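Local coordinates for protein alpha-2,3-sialyltransferase (Campylobacter jejuni, PDB 2P2V) that probably transfers sialic acid from its CMP-activated donor to an acceptor sugar in an alpha-2,3 linkage, as a monofunctional glycosyltransferase, at residues 50-62 against 248-261. Sequence-based numbering, arbitrary orientation.
Sequences QFYFEDKYYLGKK and FTLENKHNNSINDI. With CSF (cytidine-5'-monophosphate-3-fluoro-N-acetyl-neuraminic acid), chain O.
In the nucleotide-binding, Rossmann-like fold of the N-terminal, sialyltransferase-family part of this protein, the loop 50-62 between two parallel strands is bordered by the irregular run 248-261, and a single beta bridge, Lys56 with Asn252, illustrates how two loops can be joined without forming a sheet. Tyr57 N donates to Glu251 O at 2.8 Å, while Lys253 N returns a longer bond of 3.3 Å to Asp55 O. Lys253 then bends at chi2 (-100°) and again at chi4 (111°), which carries NZ to two backbone carbonyls: weak hydrogen bonds run to Tyr52 O (2.8 Å) and Glu54 O (2.9 Å), so one ammonium group spans the carbonyls of Tyr52, in the 3-10 turn, and Glu54, just after it. On the way its CD lies over one face of the Tyr57 ring, a CH-pi contact 3.9 Å from the centroid; Lys61 CG sits over the opposite face, and the phenol is thus sandwiched between two aliphatic chains. A water donates to both Tyr57 OH and Ser257 OG, and Tyr57 OH also bonds to Glu88 O.

Farther along, Phe53 takes Asn259 O over one face, 3.4 Å above its plane, with Gln50 CB on the other. At the opposite end Phe248 presents its ring edge to the Tyr57-Gly60 turn, CZ lying 3.8 Å from Gly60 N, and a second water donates to Tyr57 O and Thr249 O while accepting from Glu251 N. Gln50 reaches the donor site: its OE1 accepts from O9A of the bound fluorinated CMP-sialic acid analogue and NE2 donates to its O8A.

Beyond the pair, Glu54 bridges to Arg47 in strand 44-48 and bonds to Tyr89, and Tyr52 and Ile258 rest on helix 73-85, while Ile261 packs against helix 187-192.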
loop_
_atom_site.group_PDB
_atom_site.type_symbol
_atom_site.label_atom_id
_atom_site.label_comp_id
_atom_site.label_asym_id
_atom_site.label_seq_id
_atom_site.Cartn_x
_atom_site.Cartn_y
_atom_site.Cartn_z
ATOM N N GLN A 50 -12.671 29.517 11.018
ATOM C CA GLN A 50 -12.386 30.940 10.859
ATOM C C GLN A 50 -12.069 31.660 12.187
ATOM O O GLN A 50 -12.585 32.740 12.439
ATOM C CB GLN A 50 -13.542 31.618 10.127
ATOM C CG GLN A 50 -13.623 31.248 8.662
ATOM C CD GLN A 50 -14.313 29.895 8.409
ATOM O OE1 GLN A 50 -13.642 28.903 8.150
ATOM N NE2 GLN A 50 -15.656 29.865 8.450
ATOM N N PHE A 51 -11.192 31.099 13.022
ATOM C CA PHE A 51 -10.890 31.706 14.317
ATOM C C PHE A 51 -10.281 33.122 14.155
ATOM O O PHE A 51 -10.466 34.017 14.997
ATOM C CB PHE A 51 -9.946 30.782 15.144
ATOM C CG PHE A 51 -8.588 30.651 14.562
ATOM C CD1 PHE A 51 -8.294 29.640 13.649
ATOM C CD2 PHE A 51 -7.596 31.563 14.886
ATOM C CE1 PHE A 51 -7.033 29.569 13.044
ATOM C CE2 PHE A 51 -6.329 31.500 14.305
ATOM C CZ PHE A 51 -6.047 30.497 13.366
ATOM N N TYR A 52 -9.511 33.298 13.088
ATOM C CA TYR A 52 -8.735 34.525 12.846
ATOM C C TYR A 52 -9.630 35.701 12.423
ATOM O O TYR A 52 -9.145 36.847 12.309
ATOM C CB TYR A 52 -7.678 34.297 11.745
ATOM C CG TYR A 52 -8.224 33.591 10.528
ATOM C CD1 TYR A 52 -8.269 32.192 10.471
ATOM C CD2 TYR A 52 -8.693 34.308 9.441
ATOM C CE1 TYR A 52 -8.781 31.532 9.410
ATOM C CE2 TYR A 52 -9.223 33.653 8.363
ATOM C CZ TYR A 52 -9.259 32.258 8.335
ATOM O OH TYR A 52 -9.761 31.588 7.242
ATOM N N PHE A 53 -10.896 35.410 12.182
ATOM C CA PHE A 53 -11.920 36.452 12.006
ATOM C C PHE A 53 -12.074 37.305 13.278
ATOM O O PHE A 53 -12.557 38.451 13.205
ATOM C CB PHE A 53 -13.270 35.838 11.667
ATOM C CG PHE A 53 -13.484 35.513 10.195
ATOM C CD1 PHE A 53 -12.465 34.983 9.402
ATOM C CD2 PHE A 53 -14.740 35.695 9.619
ATOM C CE1 PHE A 53 -12.697 34.636 8.066
ATOM C CE2 PHE A 53 -14.980 35.386 8.248
ATOM C CZ PHE A 53 -13.949 34.855 7.486
ATOM N N GLU A 54 -11.645 36.774 14.430
ATOM C CA GLU A 54 -11.713 37.500 15.709
ATOM C C GLU A 54 -11.028 38.857 15.630
ATOM O O GLU A 54 -9.938 38.981 15.064
ATOM C CB GLU A 54 -11.114 36.663 16.872
ATOM C CG GLU A 54 -9.606 36.474 16.805
ATOM C CD GLU A 54 -9.074 35.566 17.904
ATOM O OE1 GLU A 54 -9.909 35.052 18.680
ATOM O OE2 GLU A 54 -7.818 35.376 18.007
ATOM N N ASP A 55 -11.673 39.870 16.223
ATOM C CA ASP A 55 -11.179 41.259 16.198
ATOM C C ASP A 55 -10.177 41.532 17.328
ATOM O O ASP A 55 -9.434 42.516 17.309
ATOM C CB ASP A 55 -12.376 42.235 16.234
ATOM C CG ASP A 55 -13.202 42.141 17.523
ATOM O OD1 ASP A 55 -13.582 41.031 17.971
ATOM O OD2 ASP A 55 -13.495 43.210 18.097
ATOM N N LYS A 56 -10.139 40.649 18.316
ATOM C CA LYS A 56 -9.150 40.764 19.375
ATOM C C LYS A 56 -8.592 39.384 19.627
ATOM O O LYS A 56 -9.203 38.384 19.271
ATOM C CB LYS A 56 -9.784 41.297 20.690
ATOM C CG LYS A 56 -10.607 42.584 20.511
ATOM C CD LYS A 56 -11.222 43.061 21.811
ATOM C CE LYS A 56 -11.918 44.395 21.554
ATOM N NZ LYS A 56 -12.651 44.806 22.774
ATOM N N TYR A 57 -7.449 39.328 20.278
ATOM C CA TYR A 57 -6.872 38.054 20.612
ATOM C C TYR A 57 -7.556 37.458 21.832
ATOM O O TYR A 57 -6.935 37.393 22.901
ATOM C CB TYR A 57 -5.382 38.186 20.858
ATOM C CG TYR A 57 -4.584 38.431 19.589
ATOM C CD1 TYR A 57 -4.419 37.404 18.626
ATOM C CD2 TYR A 57 -3.998 39.677 19.339
ATOM C CE1 TYR A 57 -3.686 37.614 17.474
ATOM C CE2 TYR A 57 -3.270 39.907 18.170
ATOM C CZ TYR A 57 -3.116 38.863 17.251
ATOM O OH TYR A 57 -2.389 39.070 16.124
ATOM N N TYR A 58 -8.785 36.965 21.655
ATOM C CA TYR A 58 -9.566 36.425 22.809
ATOM C C TYR A 58 -8.911 35.297 23.590
ATOM O O TYR A 58 -9.222 35.095 24.774
ATOM C CB TYR A 58 -10.998 36.092 22.439
ATOM C CG TYR A 58 -11.763 37.304 21.942
ATOM C CD1 TYR A 58 -12.219 38.303 22.848
ATOM C CD2 TYR A 58 -12.033 37.478 20.581
ATOM C CE1 TYR A 58 -12.924 39.447 22.383
ATOM C CE2 TYR A 58 -12.744 38.607 20.115
ATOM C CZ TYR A 58 -13.184 39.583 21.028
ATOM O OH TYR A 58 -13.871 40.682 20.556
ATOM N N LEU A 59 -8.007 34.545 22.952
ATOM C CA LEU A 59 -7.260 33.510 23.662
ATOM C C LEU A 59 -5.745 33.628 23.453
ATOM O O LEU A 59 -5.004 32.668 23.632
ATOM C CB LEU A 59 -7.786 32.127 23.268
ATOM C CG LEU A 59 -9.051 31.704 24.005
ATOM C CD1 LEU A 59 -9.509 30.360 23.476
ATOM C CD2 LEU A 59 -8.760 31.597 25.524
ATOM N N GLY A 60 -5.281 34.826 23.104
ATOM C CA GLY A 60 -3.859 35.080 22.951
ATOM C C GLY A 60 -3.401 34.691 21.545
ATOM O O GLY A 60 -4.222 34.375 20.674
ATOM N N LYS A 61 -2.086 34.727 21.347
ATOM C CA LYS A 61 -1.489 34.602 20.014
ATOM C C LYS A 61 -0.932 33.209 19.755
ATOM O O LYS A 61 -0.636 32.868 18.595
ATOM C CB LYS A 61 -0.360 35.630 19.855
ATOM C CG LYS A 61 -0.795 37.105 19.809
ATOM C CD LYS A 61 0.425 38.011 19.537
ATOM C CE LYS A 61 0.898 37.885 18.064
ATOM N NZ LYS A 61 2.227 38.521 17.701
ATOM N N LYS A 62 -0.730 32.427 20.835
ATOM C CA LYS A 62 -0.111 31.104 20.756
ATOM C C LYS A 62 -1.160 29.994 20.667
ATOM O O LYS A 62 -1.887 29.730 21.633
ATOM C CB LYS A 62 0.867 30.862 21.910
ATOM C CG LYS A 62 1.787 32.079 22.114
ATOM C CD LYS A 62 3.034 31.738 22.890
ATOM C CE LYS A 62 4.004 32.904 22.815
ATOM N NZ LYS A 62 5.206 32.749 23.729
ATOM N N PHE A 248 -6.091 38.245 32.578
ATOM C CA PHE A 248 -5.789 38.092 31.184
ATOM C C PHE A 248 -5.595 39.441 30.563
ATOM O O PHE A 248 -6.359 40.368 30.849
ATOM C CB PHE A 248 -6.957 37.387 30.512
ATOM C CG PHE A 248 -6.686 36.971 29.104
ATOM C CD1 PHE A 248 -5.924 35.853 28.834
ATOM C CD2 PHE A 248 -7.216 37.695 28.056
ATOM C CE1 PHE A 248 -5.675 35.472 27.508
ATOM C CE2 PHE A 248 -6.991 37.311 26.737
ATOM C CZ PHE A 248 -6.215 36.196 26.487
ATOM N N THR A 249 -4.590 39.561 29.701
ATOM C CA THR A 249 -4.451 40.781 28.912
ATOM C C THR A 249 -5.084 40.572 27.548
ATOM O O THR A 249 -4.558 39.843 26.702
ATOM C CB THR A 249 -2.966 41.252 28.754
ATOM O OG1 THR A 249 -2.371 41.423 30.045
ATOM C CG2 THR A 249 -2.880 42.585 27.983
ATOM N N LEU A 250 -6.201 41.232 27.338
ATOM C CA LEU A 250 -6.898 41.134 26.090
ATOM C C LEU A 250 -6.346 42.168 25.115
ATOM O O LEU A 250 -6.535 43.375 25.296
ATOM C CB LEU A 250 -8.395 41.325 26.303
ATOM C CG LEU A 250 -9.250 41.274 25.049
ATOM C CD1 LEU A 250 -9.075 39.909 24.337
ATOM C CD2 LEU A 250 -10.703 41.529 25.372
ATOM N N GLU A 251 -5.681 41.677 24.070
ATOM C CA GLU A 251 -4.987 42.513 23.087
ATOM C C GLU A 251 -5.810 42.698 21.813
ATOM O O GLU A 251 -6.441 41.758 21.324
ATOM C CB GLU A 251 -3.628 41.896 22.765
ATOM C CG GLU A 251 -2.692 42.768 21.937
ATOM C CD GLU A 251 -1.462 42.013 21.439
ATOM O OE1 GLU A 251 -1.060 41.018 22.108
ATOM O OE2 GLU A 251 -0.900 42.427 20.384
ATOM N N ASN A 252 -5.811 43.918 21.275
ATOM C CA ASN A 252 -6.473 44.145 19.996
ATOM C C ASN A 252 -5.628 43.627 18.836
ATOM O O ASN A 252 -4.410 43.458 18.951
ATOM C CB ASN A 252 -6.829 45.625 19.784
ATOM C CG ASN A 252 -8.205 45.973 20.328
ATOM O OD1 ASN A 252 -8.450 45.891 21.545
ATOM N ND2 ASN A 252 -9.124 46.354 19.426
ATOM N N LYS A 253 -6.293 43.362 17.728
ATOM C CA LYS A 253 -5.601 43.022 16.499
ATOM C C LYS A 253 -5.159 44.317 15.802
ATOM O O LYS A 253 -5.951 45.284 15.706
ATOM C CB LYS A 253 -6.538 42.228 15.581
ATOM C CG LYS A 253 -6.985 40.850 16.113
ATOM C CD LYS A 253 -6.184 39.739 15.504
ATOM C CE LYS A 253 -6.918 38.459 15.507
ATOM N NZ LYS A 253 -7.312 38.032 14.130
ATOM N N HIS A 254 -3.920 44.348 15.298
ATOM C CA HIS A 254 -3.535 45.446 14.404
ATOM C C HIS A 254 -4.544 45.556 13.266
ATOM O O HIS A 254 -5.241 44.592 12.955
ATOM C CB HIS A 254 -2.125 45.309 13.838
ATOM C CG HIS A 254 -1.794 46.384 12.850
ATOM N ND1 HIS A 254 -1.885 46.198 11.485
ATOM C CD2 HIS A 254 -1.447 47.683 13.030
ATOM C CE1 HIS A 254 -1.565 47.323 10.866
ATOM N NE2 HIS A 254 -1.301 48.241 11.780
ATOM N N ASN A 255 -4.619 46.729 12.643
ATOM C CA ASN A 255 -5.758 47.036 11.770
ATOM C C ASN A 255 -5.802 46.242 10.481
ATOM O O ASN A 255 -6.883 45.886 9.977
ATOM C CB ASN A 255 -5.841 48.522 11.440
ATOM C CG ASN A 255 -7.271 48.997 11.380
ATOM O OD1 ASN A 255 -7.883 49.051 10.308
ATOM N ND2 ASN A 255 -7.835 49.293 12.548
ATOM N N ASN A 256 -4.614 45.981 9.950
ATOM C CA ASN A 256 -4.497 45.255 8.707
ATOM C C ASN A 256 -4.238 43.768 8.961
ATOM O O ASN A 256 -3.549 43.102 8.188
ATOM C CB ASN A 256 -3.452 45.926 7.820
ATOM C CG ASN A 256 -3.934 47.283 7.318
ATOM O OD1 ASN A 256 -4.204 48.194 8.107
ATOM N ND2 ASN A 256 -4.081 47.407 6.006
ATOM N N SER A 257 -4.793 43.275 10.068
ATOM C CA SER A 257 -4.844 41.850 10.337
ATOM C C SER A 257 -5.599 41.131 9.228
ATOM O O SER A 257 -6.593 41.632 8.722
ATOM C CB SER A 257 -5.546 41.598 11.668
ATOM O OG SER A 257 -4.633 41.871 12.712
ATOM N N ILE A 258 -5.139 39.935 8.874
ATOM C CA ILE A 258 -5.947 39.018 8.073
ATOM C C ILE A 258 -7.255 38.760 8.812
ATOM O O ILE A 258 -7.266 38.275 9.966
ATOM C CB ILE A 258 -5.198 37.662 7.849
ATOM C CG1 ILE A 258 -3.913 37.862 7.010
ATOM C CG2 ILE A 258 -6.128 36.647 7.221
ATOM C CD1 ILE A 258 -2.920 36.704 7.081
ATOM N N ASN A 259 -8.355 39.073 8.157
ATOM C CA ASN A 259 -9.665 38.935 8.756
ATOM C C ASN A 259 -10.645 38.202 7.892
ATOM O O ASN A 259 -11.835 38.170 8.201
ATOM C CB ASN A 259 -10.251 40.308 9.092
ATOM C CG ASN A 259 -10.489 41.190 7.851
ATOM O OD1 ASN A 259 -10.068 40.881 6.722
ATOM N ND2 ASN A 259 -11.158 42.321 8.077
ATOM N N ASP A 260 -10.177 37.646 6.777
ATOM C CA ASP A 260 -11.047 36.830 5.898
ATOM C C ASP A 260 -10.126 35.708 5.409
ATOM O O ASP A 260 -8.904 35.859 5.474
ATOM C CB ASP A 260 -11.551 37.681 4.733
ATOM C CG ASP A 260 -12.744 37.077 4.018
ATOM O OD1 ASP A 260 -13.180 35.969 4.384
ATOM O OD2 ASP A 260 -13.243 37.719 3.037
ATOM N N ILE A 261 -10.722 34.589 5.008
ATOM C CA ILE A 261 -9.981 33.444 4.461
ATOM C C ILE A 261 -9.301 33.912 3.178
ATOM O O ILE A 261 -9.924 34.625 2.371
ATOM C CB ILE A 261 -10.911 32.203 4.218
ATOM C CG1 ILE A 261 -10.115 30.958 3.830
ATOM C CG2 ILE A 261 -12.065 32.510 3.150
ATOM C CD1 ILE A 261 -11.003 29.674 3.844
HETATM C C5A CSF O . -20.149 24.743 9.056
HETATM C C4A CSF O . -20.817 24.507 10.406
HETATM C C2A CSF O . -18.534 24.034 11.472
HETATM O O6A CSF O . -17.986 24.395 10.186
HETATM C C6A CSF O . -18.732 25.286 9.316
HETATM C C3A CSF O . -19.980 23.573 11.294
HETATM O O4A CSF O . -22.071 23.874 10.195
HETATM N N5A CSF O . -20.961 25.765 8.360
HETATM C C7A CSF O . -17.927 25.430 8.030
HETATM C C8A CSF O . -16.519 25.935 8.325
HETATM C C9A CSF O . -15.649 25.990 7.053
HETATM O O9A CSF O . -14.353 26.577 7.315
HETATM O O8A CSF O . -16.621 27.229 8.999
HETATM O O7A CSF O . -17.926 24.165 7.344
HETATM C C1A CSF O . -17.792 22.825 12.025
HETATM O OBA CSF O . -18.324 22.241 13.010
HETATM O OAA CSF O . -16.705 22.481 11.485
HETATM O O1A CSF O . -18.427 25.031 12.515
HETATM O O2A CSF O . -19.521 27.240 12.310
HETATM N N1 CSF O . -20.001 27.050 17.281
HETATM C C2 CSF O . -21.167 26.932 18.097
HETATM N N3 CSF O . -22.178 27.846 18.002
HETATM C C4 CSF O . -22.063 28.885 17.144
HETATM C C5 CSF O . -20.925 29.021 16.338
HETATM C C6 CSF O . -19.897 28.087 16.425
HETATM C "C3'" CSF O . -18.337 24.606 15.633
HETATM C "C2'" CSF O . -19.220 24.675 16.863
HETATM C "C1'" CSF O . -18.904 26.067 17.411
HETATM O "O4'" CSF O . -17.697 26.556 16.786
HETATM C "C4'" CSF O . -17.187 25.574 15.884
HETATM P PA CSF O . -18.146 26.632 12.437
HETATM O "O5'" CSF O . -17.635 26.987 13.940
HETATM C "C5'" CSF O . -16.638 26.222 14.615
HETATM O "O3'" CSF O . -17.798 23.298 15.474
HETATM O "O2'" CSF O . -18.830 23.649 17.817
HETATM N N4 CSF O . -23.059 29.817 17.040
HETATM O O2 CSF O . -21.269 25.948 18.882
HETATM O O3A CSF O . -17.010 27.008 11.529
HETATM C C10 CSF O . -21.043 25.683 7.020
HETATM O O10 CSF O . -20.463 24.816 6.350
HETATM C C11 CSF O . -21.891 26.749 6.363
HETATM F F3A CSF O . -19.934 22.315 10.737
HETATM O O HOH W 1 -4.857 38.814 24.280
HETATM O O HOH W 2 -2.660 41.088 14.528
HETATM O O HOH W 3 0.503 41.359 17.953
#